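Local structure of serine protease inhibitor (Thermoanaerobacter tengcongensis, 2PEF) at residues Ala92-Phe97 / Asn134-Ser139; Asp107-Ile112 / Ala118-Ala123; Ile25-Asn30 / Ser234-Ile239; Ala325-Ser330 / Pro363-Thr368; Lys3-Lys8 / Tyr75-Lys80. The protein probably inhibits serine proteases as a serpin and is seen here in the latent state, with its own reactive-centre loop inserted into its central beta-sheet. One frame throughout, in Å; residues are numbered along the deposited sequence.

Contact 1: Ala92-Phe97 / Asn134-Ser139; sequences ANSIWF and NNWVKS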
# COMPACT_ATOMS: atom_id res chain seq x y z
N ALA A 92 -0.18 -11.96 0.20
CA ALA A 92 -0.95 -12.95 0.95
C ALA A 92 -2.31 -12.39 1.32
O ALA A 92 -2.43 -11.24 1.76
CB ALA A 92 -0.19 -13.40 2.19
N ASN A 93 -3.33 -13.21 1.14
CA ASN A 93 -4.69 -12.83 1.47
C ASN A 93 -5.29 -13.86 2.41
O ASN A 93 -5.00 -15.05 2.29
CB ASN A 93 -5.53 -12.72 0.20
CG ASN A 93 -5.04 -11.61 -0.71
OD1 ASN A 93 -5.01 -10.45 -0.32
ND2 ASN A 93 -4.64 -11.97 -1.92
N SER A 94 -6.11 -13.40 3.34
CA SER A 94 -6.83 -14.30 4.23
C SER A 94 -8.20 -13.77 4.63
O SER A 94 -8.43 -12.56 4.63
CB SER A 94 -6.00 -14.65 5.47
OG SER A 94 -5.69 -13.49 6.22
N ILE A 95 -9.09 -14.70 4.96
CA ILE A 95 -10.38 -14.40 5.54
C ILE A 95 -10.42 -15.17 6.85
O ILE A 95 -9.96 -16.31 6.93
CB ILE A 95 -11.57 -14.87 4.65
CG1 ILE A 95 -11.32 -14.56 3.16
CG2 ILE A 95 -12.91 -14.32 5.15
CD1 ILE A 95 -11.28 -13.09 2.79
N TRP A 96 -10.95 -14.52 7.89
CA TRP A 96 -11.13 -15.13 9.20
C TRP A 96 -12.59 -14.92 9.57
O TRP A 96 -13.07 -13.78 9.58
CB TRP A 96 -10.23 -14.45 10.24
CG TRP A 96 -8.77 -14.45 9.88
CD1 TRP A 96 -8.15 -13.68 8.94
CD2 TRP A 96 -7.74 -15.24 10.49
NE1 TRP A 96 -6.80 -13.95 8.90
CE2 TRP A 96 -6.52 -14.90 9.85
CE3 TRP A 96 -7.73 -16.19 11.52
CZ2 TRP A 96 -5.31 -15.50 10.20
CZ3 TRP A 96 -6.52 -16.78 11.86
CH2 TRP A 96 -5.33 -16.43 11.21
N PHE A 97 -13.31 -16.01 9.84
CA PHE A 97 -14.71 -15.91 10.22
C PHE A 97 -15.06 -16.71 11.47
O PHE A 97 -14.48 -17.78 11.72
CB PHE A 97 -15.65 -16.25 9.05
CG PHE A 97 -15.60 -17.69 8.62
CD1 PHE A 97 -16.44 -18.64 9.21
CD2 PHE A 97 -14.74 -18.11 7.61
CE1 PHE A 97 -16.40 -19.97 8.82
CE2 PHE A 97 -14.70 -19.45 7.21
CZ PHE A 97 -15.53 -20.38 7.82
N ASN A 134 -2.11 -12.40 14.25
CA ASN A 134 -0.83 -11.71 14.35
C ASN A 134 0.35 -12.56 13.89
O ASN A 134 1.29 -12.03 13.28
CB ASN A 134 -0.61 -11.18 15.76
CG ASN A 134 -1.51 -10.01 16.09
OD1 ASN A 134 -1.97 -9.30 15.19
ND2 ASN A 134 -1.77 -9.80 17.37
N ASN A 135 0.30 -13.86 14.16
CA ASN A 135 1.31 -14.78 13.64
C ASN A 135 1.27 -14.87 12.12
O ASN A 135 2.32 -14.96 11.46
CB ASN A 135 1.17 -16.16 14.29
CG ASN A 135 1.73 -16.18 15.70
OD1 ASN A 135 2.78 -15.59 15.97
ND2 ASN A 135 1.04 -16.87 16.60
N TRP A 136 0.06 -14.81 11.56
CA TRP A 136 -0.13 -14.83 10.12
C TRP A 136 0.46 -13.57 9.50
O TRP A 136 1.26 -13.66 8.58
CB TRP A 136 -1.62 -14.98 9.78
CG TRP A 136 -1.89 -15.18 8.32
CD1 TRP A 136 -1.97 -16.37 7.65
CD2 TRP A 136 -2.15 -14.15 7.34
NE1 TRP A 136 -2.25 -16.15 6.32
CE2 TRP A 136 -2.36 -14.80 6.11
CE3 TRP A 136 -2.21 -12.76 7.40
CZ2 TRP A 136 -2.63 -14.10 4.93
CZ3 TRP A 136 -2.48 -12.05 6.22
CH2 TRP A 136 -2.69 -12.73 5.01
N VAL A 137 0.09 -12.39 10.02
CA VAL A 137 0.64 -11.13 9.49
C VAL A 137 2.16 -11.04 9.65
O VAL A 137 2.86 -10.61 8.73
CB VAL A 137 -0.08 -9.86 10.04
CG1 VAL A 137 -1.57 -9.88 9.69
CG2 VAL A 137 0.11 -9.69 11.53
N LYS A 138 2.67 -11.50 10.79
CA LYS A 138 4.11 -11.52 11.02
C LYS A 138 4.82 -12.40 9.99
O LYS A 138 5.87 -12.02 9.47
CB LYS A 138 4.44 -11.99 12.44
CG LYS A 138 5.86 -11.67 12.89
CD LYS A 138 6.15 -12.19 14.29
CE LYS A 138 7.52 -11.74 14.77
N SER A 139 4.25 -13.57 9.70
CA SER A 139 4.85 -14.49 8.73
C SER A 139 4.83 -13.94 7.31
O SER A 139 5.84 -13.99 6.59
CB SER A 139 4.14 -15.85 8.76
OG SER A 139 4.64 -16.70 7.73
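Trp-96 turns an edge of its indole toward a face of Trp-136 in an offset edge-to-face pair: the six-membered ring of Trp-96 and the five-membered ring of Trp-136 have centroids 5.8 Å apart and planes at 87°. The leading atom is Trp-96 CZ2, which also meets the root of the other indole, 3.8 Å from Trp-136 CB.

Ser-94 supplies the CH-pi part. Its CB stands over the six-membered ring of Trp-136, 3.8 Å from the centroid, and its OG lies over the same ring but toward the rim, 3.3 Å from Trp-136 CH2. Apolar contact continues at the far end of the indole, where Ala-92 CB is 3.7 Å from Trp-136 CZ2.

The polar bonds run beside the interface, not across it. Trp-96 NE1 donates to Ser-94 OG over 2.9 Å, bent to 138° and tilted from the indole plane, which holds the hydroxyl near the Trp-136 face. Trp-136, with CG anti to the backbone N (chi1 -173°), reaches down from helix 127-140 to the sheet and gives its own NE1 hydrogen to Asp-119. Phe-121 stacks on Trp-96 and meets Trp-136 nearly at right angles.

This is how helix F of a serpin lies over sheet A. With no hydrogen bond linking the two segments, cohesion here rests on aromatic and dispersion contact, while neighbouring bonds set the orientation of the rings.

Contact 2: Asp107-Ile112 / Ala118-Ala123; sequences DFLQII and ADIFKA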
# COMPACT_ATOMS: atom_id res chain seq x y z
N ASP A 107 -20.07 -19.45 -3.01
CA ASP A 107 -19.67 -18.67 -4.19
C ASP A 107 -18.58 -17.66 -3.82
O ASP A 107 -17.60 -17.51 -4.55
CB ASP A 107 -20.87 -17.97 -4.82
CG ASP A 107 -20.58 -17.45 -6.23
OD1 ASP A 107 -19.99 -18.19 -7.04
OD2 ASP A 107 -20.96 -16.30 -6.52
N PHE A 108 -18.76 -16.99 -2.69
CA PHE A 108 -17.79 -16.01 -2.19
C PHE A 108 -16.44 -16.65 -1.87
O PHE A 108 -15.39 -16.15 -2.30
CB PHE A 108 -18.33 -15.28 -0.95
CG PHE A 108 -17.31 -14.41 -0.27
CD1 PHE A 108 -16.96 -13.17 -0.80
CD2 PHE A 108 -16.70 -14.83 0.91
CE1 PHE A 108 -16.01 -12.37 -0.17
CE2 PHE A 108 -15.75 -14.04 1.55
CZ PHE A 108 -15.41 -12.80 1.01
N LEU A 109 -16.47 -17.74 -1.12
CA LEU A 109 -15.26 -18.46 -0.75
C LEU A 109 -14.51 -18.99 -1.96
O LEU A 109 -13.28 -19.02 -1.97
CB LEU A 109 -15.56 -19.60 0.24
CG LEU A 109 -16.04 -19.22 1.65
CD1 LEU A 109 -16.30 -20.48 2.47
CD2 LEU A 109 -15.06 -18.31 2.36
N GLN A 110 -15.26 -19.39 -2.99
CA GLN A 110 -14.65 -19.90 -4.22
C GLN A 110 -13.93 -18.80 -4.99
O GLN A 110 -12.80 -18.98 -5.42
CB GLN A 110 -15.70 -20.58 -5.11
CG GLN A 110 -15.10 -21.46 -6.21
CD GLN A 110 -14.25 -22.60 -5.68
OE1 GLN A 110 -13.09 -22.75 -6.06
NE2 GLN A 110 -14.82 -23.41 -4.79
N ILE A 111 -14.60 -17.65 -5.14
CA ILE A 111 -14.00 -16.49 -5.81
C ILE A 111 -12.72 -16.06 -5.11
O ILE A 111 -11.68 -15.83 -5.74
CB ILE A 111 -15.00 -15.31 -5.89
CG1 ILE A 111 -16.19 -15.68 -6.79
CG2 ILE A 111 -14.31 -14.04 -6.41
CD1 ILE A 111 -17.43 -14.84 -6.57
N ILE A 112 -12.79 -15.98 -3.78
CA ILE A 112 -11.67 -15.55 -2.95
C ILE A 112 -10.51 -16.56 -2.97
O ILE A 112 -9.34 -16.17 -3.07
CB ILE A 112 -12.17 -15.19 -1.52
CG1 ILE A 112 -12.32 -13.67 -1.37
CG2 ILE A 112 -11.27 -15.73 -0.44
CD1 ILE A 112 -13.29 -13.02 -2.33
N ALA A 118 -6.78 -16.89 -1.22
CA ALA A 118 -6.92 -16.55 0.19
C ALA A 118 -6.97 -17.77 1.09
O ALA A 118 -7.68 -18.74 0.82
CB ALA A 118 -8.12 -15.66 0.41
N ASP A 119 -6.19 -17.71 2.16
CA ASP A 119 -6.29 -18.65 3.27
C ASP A 119 -7.62 -18.41 3.97
O ASP A 119 -7.96 -17.27 4.29
CB ASP A 119 -5.17 -18.41 4.27
CG ASP A 119 -3.80 -18.82 3.75
OD1 ASP A 119 -3.72 -19.79 2.97
OD2 ASP A 119 -2.81 -18.18 4.15
N ILE A 120 -8.38 -19.48 4.19
CA ILE A 120 -9.70 -19.37 4.82
C ILE A 120 -9.66 -19.97 6.22
O ILE A 120 -9.49 -21.17 6.38
CB ILE A 120 -10.80 -20.01 3.94
CG1 ILE A 120 -10.89 -19.29 2.59
CG2 ILE A 120 -12.15 -19.98 4.66
CD1 ILE A 120 -11.49 -20.12 1.47
N PHE A 121 -9.82 -19.11 7.23
CA PHE A 121 -9.74 -19.54 8.62
C PHE A 121 -11.10 -19.54 9.30
O PHE A 121 -11.69 -18.49 9.53
CB PHE A 121 -8.80 -18.64 9.42
CG PHE A 121 -7.36 -18.71 8.99
CD1 PHE A 121 -6.87 -17.84 8.01
CD2 PHE A 121 -6.49 -19.62 9.58
CE1 PHE A 121 -5.53 -17.90 7.62
CE2 PHE A 121 -5.15 -19.68 9.19
CZ PHE A 121 -4.67 -18.82 8.21
N LYS A 122 -11.60 -20.73 9.63
CA LYS A 122 -12.76 -20.85 10.51
C LYS A 122 -12.26 -20.72 11.95
O LYS A 122 -11.51 -21.57 12.44
CB LYS A 122 -13.51 -22.17 10.29
CG LYS A 122 -12.63 -23.40 10.12
N ALA A 123 -12.65 -19.64 12.61
CA ALA A 123 -12.03 -19.26 13.88
C ALA A 123 -13.00 -19.09 15.04
O ALA A 123 -14.21 -18.90 14.84
CB ALA A 123 -11.19 -18.00 13.68
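Leu-109 CG lies anti to its own carbonyl carbon (chi1 -67°), and with chi2 extended the side chain swings from the flank of its helix toward Ile-120. In the conformer described, chi1 of Ile-120 puts CG2 anti to the backbone N, and the extended chi2 (157°) carries CD1 out to the leucine.

The two residues join helix 106-116, the serpin helix E, to strand 119-123, the edge strand of sheet A that runs parallel to strand 87-98; the chain leaves the helix and turns almost at once into the strand. Leu-109 CD2 lies 4.1 Å from both Ile-120 CG2 and Ile-120 CD1, a loose apolar contact. Ile-120 has a second conformer, and the details of this pair are therefore less certain.

One backbone bond ties the last part of the helix to the start of the strand. Ala-118 N donates to Ile-112 O over 3.2 Å, nearly straight at the hydrogen (165°) but arriving above the carbonyl plane. The end of the Ile-112 side chain leads away from Ala-118, onto Ile-95 and Asn-47, while Ala-118 rests on Asn-93.

Beside the bond, Ile-112 CG2 and Ala-118 CB are modelled only 3.3 Å apart, doubtful as a true distance for two methyls, and the same Ala-118 CB lies 3.7 Å from Ile-112 O.

Contact 3: Ile25-Asn30 / Ser234-Ile239; sequences IDDKEN and SVNEYI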
# COMPACT_ATOMS: atom_id res chain seq x y z
N ILE A 25 -2.10 11.55 3.71
CA ILE A 25 -0.87 12.27 4.06
C ILE A 25 -0.94 12.92 5.44
O ILE A 25 -1.83 13.72 5.73
CB ILE A 25 -0.54 13.36 2.99
CG1 ILE A 25 -0.36 12.72 1.61
CG2 ILE A 25 0.70 14.18 3.37
CD1 ILE A 25 0.62 11.57 1.57
N ASP A 26 0.03 12.57 6.29
CA ASP A 26 0.16 13.21 7.59
C ASP A 26 0.87 14.56 7.46
O ASP A 26 1.66 14.79 6.54
CB ASP A 26 0.91 12.31 8.58
CG ASP A 26 0.70 12.72 10.03
OD1 ASP A 26 1.27 13.75 10.46
OD2 ASP A 26 -0.03 12.00 10.74
N ASP A 27 0.57 15.45 8.41
CA ASP A 27 1.10 16.80 8.40
C ASP A 27 2.55 16.89 8.87
O ASP A 27 3.31 17.74 8.40
CB ASP A 27 0.22 17.69 9.30
CG ASP A 27 -0.06 19.03 8.68
OD1 ASP A 27 -0.14 19.11 7.43
OD2 ASP A 27 -0.22 20.01 9.44
N LYS A 28 2.93 16.01 9.79
CA LYS A 28 4.25 16.05 10.41
C LYS A 28 4.97 14.71 10.34
O LYS A 28 6.20 14.67 10.24
CB LYS A 28 4.16 16.52 11.86
N GLU A 29 4.21 13.62 10.40
CA GLU A 29 4.76 12.27 10.35
C GLU A 29 4.98 11.83 8.92
O GLU A 29 4.20 12.19 8.03
CB GLU A 29 3.83 11.28 11.06
CG GLU A 29 3.52 11.60 12.52
CD GLU A 29 4.77 11.74 13.38
OE1 GLU A 29 5.69 10.90 13.23
OE2 GLU A 29 4.81 12.67 14.20
N ASN A 30 6.03 11.04 8.69
CA ASN A 30 6.22 10.38 7.40
C ASN A 30 5.04 9.47 7.09
O ASN A 30 4.60 8.70 7.95
CB ASN A 30 7.49 9.54 7.40
CG ASN A 30 8.75 10.36 7.61
OD1 ASN A 30 8.72 11.58 7.71
ND2 ASN A 30 9.88 9.67 7.67
N SER A 234 4.78 23.70 -1.49
CA SER A 234 4.86 22.84 -0.30
C SER A 234 4.70 21.37 -0.69
O SER A 234 4.23 21.05 -1.79
CB SER A 234 3.78 23.23 0.70
OG SER A 234 2.50 22.85 0.23
N VAL A 235 5.10 20.48 0.21
CA VAL A 235 4.89 19.04 0.01
C VAL A 235 3.41 18.72 -0.19
O VAL A 235 3.05 17.97 -1.10
CB VAL A 235 5.50 18.21 1.17
CG1 VAL A 235 4.88 16.81 1.28
CG2 VAL A 235 7.00 18.10 0.99
N ASN A 236 2.55 19.33 0.64
CA ASN A 236 1.12 19.08 0.58
C ASN A 236 0.45 19.63 -0.67
O ASN A 236 -0.44 19.00 -1.23
CB ASN A 236 0.41 19.59 1.84
CG ASN A 236 0.63 18.68 3.04
OD1 ASN A 236 1.13 17.56 2.90
ND2 ASN A 236 0.26 19.16 4.22
N GLU A 237 0.89 20.81 -1.11
CA GLU A 237 0.35 21.39 -2.33
C GLU A 237 0.83 20.61 -3.54
O GLU A 237 0.06 20.39 -4.48
CB GLU A 237 0.70 22.87 -2.47
CG GLU A 237 0.10 23.55 -3.70
CD GLU A 237 -1.41 23.36 -3.84
OE1 GLU A 237 -2.14 23.64 -2.87
OE2 GLU A 237 -1.85 22.94 -4.93
N TYR A 238 2.08 20.18 -3.53
CA TYR A 238 2.56 19.33 -4.62
C TYR A 238 1.73 18.05 -4.73
O TYR A 238 1.33 17.64 -5.82
CB TYR A 238 4.05 19.00 -4.49
CG TYR A 238 4.50 18.07 -5.59
CD1 TYR A 238 4.86 18.56 -6.84
CD2 TYR A 238 4.51 16.69 -5.39
CE1 TYR A 238 5.24 17.69 -7.86
CE2 TYR A 238 4.88 15.82 -6.40
CZ TYR A 238 5.24 16.33 -7.63
OH TYR A 238 5.61 15.46 -8.63
N ILE A 239 1.48 17.40 -3.59
CA ILE A 239 0.70 16.16 -3.56
C ILE A 239 -0.74 16.40 -4.02
O ILE A 239 -1.33 15.57 -4.70
CB ILE A 239 0.78 15.48 -2.17
CG1 ILE A 239 2.20 14.96 -1.93
CG2 ILE A 239 -0.23 14.35 -2.05
CD1 ILE A 239 2.49 14.59 -0.50
O HOH W 1 2.88 16.54 4.48
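Ile-25 and Ile-239 reach toward each other tip to tip, Ile-25 CG1 lying 4.0 Å from Ile-239 CD1. The other branch of Ile-25, its CG2, lies alongside Asn-236, 3.4 Å from OD1. An alanine in place of Ile-25 would strip away both branches and is likely to leave a gap beside Ile-239 and Thr-368, on which Ile-25 also rests.

On the more exposed side Asn-236 uses both ends of its amide. Its ND2 gives a weak, bent bond to Asp-27 OD1 (3.2 Å), amide and carboxylate being nearly coplanar at 16°. Its OD1 accepts from a water, 2.6 Å away, that also donates to Asp-26 O.

Behind these lie the elements that set the backbone. Asp-26 OD1 takes two N-H groups, Lys-28 N and Glu-29 N, both at 2.9 Å, the first on its anti lone pair and the second from above the carboxylate plane. On the other side Ser-234 OG accepts from Glu-237 N.

The loop that follows helix 7-22 is thus shaped by an Asx turn and Asx motif, and it packs on the N-capped start of helix 235-241, the serpin helix G at sheet B.

Contact 4: Ala325-Ser330 / Pro363-Thr368; sequences AGAVTS and PIFIGT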
# COMPACT_ATOMS: atom_id res chain seq x y z
N ALA A 325 10.01 -3.32 2.30
CA ALA A 325 8.77 -2.62 2.59
C ALA A 325 7.66 -3.63 2.82
O ALA A 325 7.64 -4.69 2.20
CB ALA A 325 8.42 -1.67 1.46
N GLY A 326 6.76 -3.30 3.74
CA GLY A 326 5.68 -4.20 4.10
C GLY A 326 4.38 -3.45 4.31
O GLY A 326 4.39 -2.28 4.70
N ALA A 327 3.27 -4.12 4.04
CA ALA A 327 1.96 -3.53 4.24
C ALA A 327 0.94 -4.58 4.65
O ALA A 327 1.01 -5.74 4.24
CB ALA A 327 1.49 -2.81 2.99
N VAL A 328 0.01 -4.15 5.49
CA VAL A 328 -1.17 -4.94 5.80
C VAL A 328 -2.37 -4.04 5.66
O VAL A 328 -2.33 -2.87 6.05
CB VAL A 328 -1.12 -5.53 7.23
CG1 VAL A 328 -2.43 -6.22 7.59
CG2 VAL A 328 0.05 -6.50 7.38
N THR A 329 -3.43 -4.57 5.06
CA THR A 329 -4.73 -3.92 5.06
C THR A 329 -5.76 -4.88 5.64
O THR A 329 -5.88 -6.01 5.19
CB THR A 329 -5.17 -3.48 3.64
OG1 THR A 329 -4.09 -2.80 2.99
CG2 THR A 329 -6.39 -2.56 3.72
N SER A 330 -6.47 -4.42 6.67
CA SER A 330 -7.51 -5.24 7.28
C SER A 330 -8.88 -4.59 7.14
O SER A 330 -9.01 -3.36 7.10
CB SER A 330 -7.18 -5.52 8.76
OG SER A 330 -7.07 -4.32 9.49
N PRO A 363 2.47 2.36 -8.53
CA PRO A 363 3.16 2.38 -7.24
C PRO A 363 2.71 1.27 -6.29
O PRO A 363 1.58 1.30 -5.79
CB PRO A 363 2.80 3.76 -6.68
CG PRO A 363 1.45 4.04 -7.24
CD PRO A 363 1.38 3.35 -8.59
N ILE A 364 3.60 0.31 -6.05
CA ILE A 364 3.36 -0.73 -5.05
C ILE A 364 3.31 -0.10 -3.66
O ILE A 364 2.43 -0.42 -2.86
CB ILE A 364 4.45 -1.84 -5.09
CG1 ILE A 364 4.61 -2.41 -6.51
CG2 ILE A 364 4.17 -2.94 -4.06
CD1 ILE A 364 3.39 -3.13 -7.07
N PHE A 365 4.26 0.80 -3.40
CA PHE A 365 4.31 1.63 -2.20
C PHE A 365 4.50 3.08 -2.63
O PHE A 365 5.17 3.37 -3.63
CB PHE A 365 5.48 1.22 -1.30
CG PHE A 365 5.26 -0.09 -0.58
CD1 PHE A 365 5.56 -1.30 -1.20
CD2 PHE A 365 4.77 -0.10 0.73
CE1 PHE A 365 5.37 -2.51 -0.53
CE2 PHE A 365 4.58 -1.30 1.40
CZ PHE A 365 4.87 -2.51 0.78
N ILE A 366 3.90 4.00 -1.87
CA ILE A 366 4.08 5.43 -2.11
C ILE A 366 4.03 6.17 -0.77
O ILE A 366 3.20 5.87 0.09
CB ILE A 366 3.07 5.99 -3.17
CG1 ILE A 366 3.38 7.46 -3.50
CG2 ILE A 366 1.62 5.80 -2.72
CD1 ILE A 366 2.74 7.94 -4.81
N GLY A 367 4.95 7.12 -0.59
CA GLY A 367 5.06 7.78 0.71
C GLY A 367 5.79 9.11 0.72
O GLY A 367 6.18 9.64 -0.32
N THR A 368 5.96 9.64 1.92
CA THR A 368 6.63 10.92 2.12
C THR A 368 7.69 10.77 3.19
O THR A 368 7.50 10.04 4.16
CB THR A 368 5.66 12.03 2.57
OG1 THR A 368 4.94 11.59 3.73
CG2 THR A 368 4.66 12.36 1.46
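The two segments come no closer than 7.8 Å between the CA atoms of Ala-325 and Phe-365, and no backbone bond joins them; at 364-365 the chain turns a corner through a classic beta bulge, with Ile-364 and Phe-365 opposite a single residue of strand 345-357. Phe-365 bridges the separation, CG anti to its carbonyl carbon (chi1 -73°). Ala-325 CB sits almost over the middle of its ring in a CH-pi contact, 3.6 Å from the centroid and 9° off the normal.

Segment 325-330 belongs to the reactive-centre loop, inserted here as a strand of sheet A between strands 158-169 and 310-318, as expected for the latent state. Phe-365, from sheet B, therefore packs against the inserted loop as well as Val-164 and Phe-166.

At the ring's edge, near its plane, Gly-326 O lies 3.4 Å from Phe-365 CE2. Ala-327 CB approaches the same carbon, Phe-365 CE2, obliquely at 3.8 Å.

Contact 5: Lys3-Lys8 / Tyr75-Lys80; sequences KNIDEK and YTYMKK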
# COMPACT_ATOMS: atom_id res chain seq x y z
N LYS A 3 -7.13 -11.82 -17.33
CA LYS A 3 -7.44 -10.68 -18.18
C LYS A 3 -6.18 -9.84 -18.29
O LYS A 3 -5.65 -9.35 -17.28
CB LYS A 3 -8.60 -9.85 -17.61
CG LYS A 3 -9.10 -8.75 -18.54
CD LYS A 3 -10.36 -8.09 -17.99
CE LYS A 3 -10.91 -7.04 -18.94
NZ LYS A 3 -11.57 -7.63 -20.13
N ASN A 4 -5.69 -9.70 -19.51
CA ASN A 4 -4.41 -9.06 -19.77
C ASN A 4 -4.38 -7.64 -19.23
O ASN A 4 -5.32 -6.86 -19.44
CB ASN A 4 -4.08 -9.09 -21.26
CG ASN A 4 -3.96 -10.51 -21.81
OD1 ASN A 4 -4.21 -10.76 -22.99
ND2 ASN A 4 -3.59 -11.45 -20.94
N ILE A 5 -3.31 -7.32 -18.50
CA ILE A 5 -3.13 -5.97 -17.99
C ILE A 5 -3.06 -5.03 -19.19
O ILE A 5 -2.24 -5.22 -20.10
CB ILE A 5 -1.86 -5.83 -17.10
CG1 ILE A 5 -1.85 -6.90 -15.99
CG2 ILE A 5 -1.73 -4.42 -16.54
CD1 ILE A 5 -3.07 -6.89 -15.05
N ASP A 6 -3.96 -4.05 -19.20
CA ASP A 6 -4.12 -3.12 -20.31
C ASP A 6 -4.11 -1.68 -19.81
O ASP A 6 -3.99 -1.43 -18.61
CB ASP A 6 -5.42 -3.42 -21.07
CG ASP A 6 -6.67 -3.40 -20.18
OD1 ASP A 6 -6.60 -2.91 -19.03
OD2 ASP A 6 -7.73 -3.86 -20.63
N GLU A 7 -4.26 -0.73 -20.74
CA GLU A 7 -4.21 0.69 -20.40
C GLU A 7 -5.35 1.11 -19.47
O GLU A 7 -5.17 1.97 -18.62
CB GLU A 7 -4.17 1.55 -21.66
CG GLU A 7 -2.94 1.35 -22.54
N LYS A 8 -6.53 0.50 -19.64
CA LYS A 8 -7.67 0.76 -18.77
C LYS A 8 -7.35 0.44 -17.31
O LYS A 8 -7.55 1.28 -16.43
CB LYS A 8 -8.92 0.01 -19.23
CG LYS A 8 -10.13 0.17 -18.30
CD LYS A 8 -11.43 -0.29 -18.94
CE LYS A 8 -12.04 0.78 -19.85
NZ LYS A 8 -12.30 2.07 -19.15
N TYR A 75 -6.11 -10.89 -10.25
CA TYR A 75 -5.56 -12.24 -10.34
C TYR A 75 -4.38 -12.27 -11.32
O TYR A 75 -3.33 -12.82 -11.01
CB TYR A 75 -6.64 -13.24 -10.76
CG TYR A 75 -6.11 -14.58 -11.20
CD1 TYR A 75 -5.68 -15.52 -10.27
CD2 TYR A 75 -6.03 -14.91 -12.55
CE1 TYR A 75 -5.19 -16.76 -10.66
CE2 TYR A 75 -5.53 -16.14 -12.96
CZ TYR A 75 -5.12 -17.06 -12.02
OH TYR A 75 -4.63 -18.27 -12.43
N THR A 76 -4.55 -11.65 -12.48
CA THR A 76 -3.51 -11.64 -13.51
C THR A 76 -2.33 -10.78 -13.07
O THR A 76 -1.16 -11.16 -13.27
CB THR A 76 -4.07 -11.14 -14.85
OG1 THR A 76 -5.28 -11.86 -15.15
CG2 THR A 76 -3.06 -11.35 -15.96
N TYR A 77 -2.63 -9.63 -12.48
CA TYR A 77 -1.60 -8.72 -11.98
C TYR A 77 -0.72 -9.41 -10.94
O TYR A 77 0.51 -9.37 -11.04
CB TYR A 77 -2.22 -7.46 -11.39
CG TYR A 77 -1.22 -6.36 -11.12
CD1 TYR A 77 -0.46 -5.82 -12.15
CD2 TYR A 77 -1.04 -5.86 -9.83
CE1 TYR A 77 0.46 -4.80 -11.91
CE2 TYR A 77 -0.11 -4.84 -9.58
CZ TYR A 77 0.63 -4.32 -10.62
OH TYR A 77 1.55 -3.32 -10.38
N MET A 78 -1.35 -10.04 -9.95
CA MET A 78 -0.63 -10.79 -8.91
C MET A 78 0.19 -11.94 -9.50
O MET A 78 1.32 -12.19 -9.07
CB MET A 78 -1.59 -11.32 -7.86
CG MET A 78 -2.19 -10.24 -6.96
SD MET A 78 -3.10 -10.97 -5.59
CE MET A 78 -4.63 -11.42 -6.40
N LYS A 79 -0.38 -12.62 -10.48
CA LYS A 79 0.27 -13.73 -11.16
C LYS A 79 1.55 -13.28 -11.86
O LYS A 79 2.52 -14.04 -11.92
CB LYS A 79 -0.68 -14.37 -12.17
CG LYS A 79 -0.20 -15.68 -12.78
CD LYS A 79 -1.34 -16.38 -13.49
CE LYS A 79 -0.91 -17.72 -14.05
NZ LYS A 79 -2.09 -18.51 -14.51
N LYS A 80 1.55 -12.05 -12.36
CA LYS A 80 2.66 -11.55 -13.19
C LYS A 80 3.67 -10.64 -12.48
O LYS A 80 4.71 -10.29 -13.06
CB LYS A 80 2.12 -10.90 -14.46
CG LYS A 80 1.61 -11.91 -15.49
CD LYS A 80 1.12 -11.26 -16.78
CE LYS A 80 2.26 -10.77 -17.68
NZ LYS A 80 3.28 -11.81 -18.00
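Thr-76 OG1 is gripped twice: Lys-3 N donates to it over 2.9 Å in a nearly straight bond (167°), and the hydroxyl is also hydrogen-bonded to Lys-72 O one helical turn back. The contact fastens the N-terminal arm, just before helix 7-22, to helix 67-80, the serpin helices A and D. The arm lies close along the threonine, with Lys-3 O 3.5 Å from Thr-76 CG2. A valine in place of Thr-76 would probably leave the Lys-3 N-H without its acceptor and the arm less firmly held.

Further along, Ile-5 points its side chain at helix 67-80, its CD1 3.8 Å from Tyr-77 CB. Tyr-77 CG is anti to the backbone N (chi1 -168°), which sends the ring past the isoleucine toward Phe-9, with OH bonded to Asp-357. Asp-6 then N-caps helix 7-22: its OD1 accepts from Phe-9 N, while OD2 pairs with Tyr-73 OH. Ile-5 CD1 also stands 3.8 Å from Tyr-77 N, against the helix backbone.

From the N terminus, contact 5 opens first and closes at helix 67-80. Contact 3 opens inside that loop but closes far later, at 234-239, so the two cross. Within the long loop of contact 3 lies contact 1, strand 92-97 to helix 127-140, and nested inside contact 1 is the short loop of contact 2; these two touch directly through neighbouring strands 87-98 and 119-123. Contact 4 follows in series after all the others, bringing the inserted reactive-centre strand to strand 362-372. It reaches contact 3 through Thr-368, contact 5 through Ile-364 and contact 1 through Val-328, so contact 4 joins the inserted strand of sheet A to sheet B, near the centre of the chain.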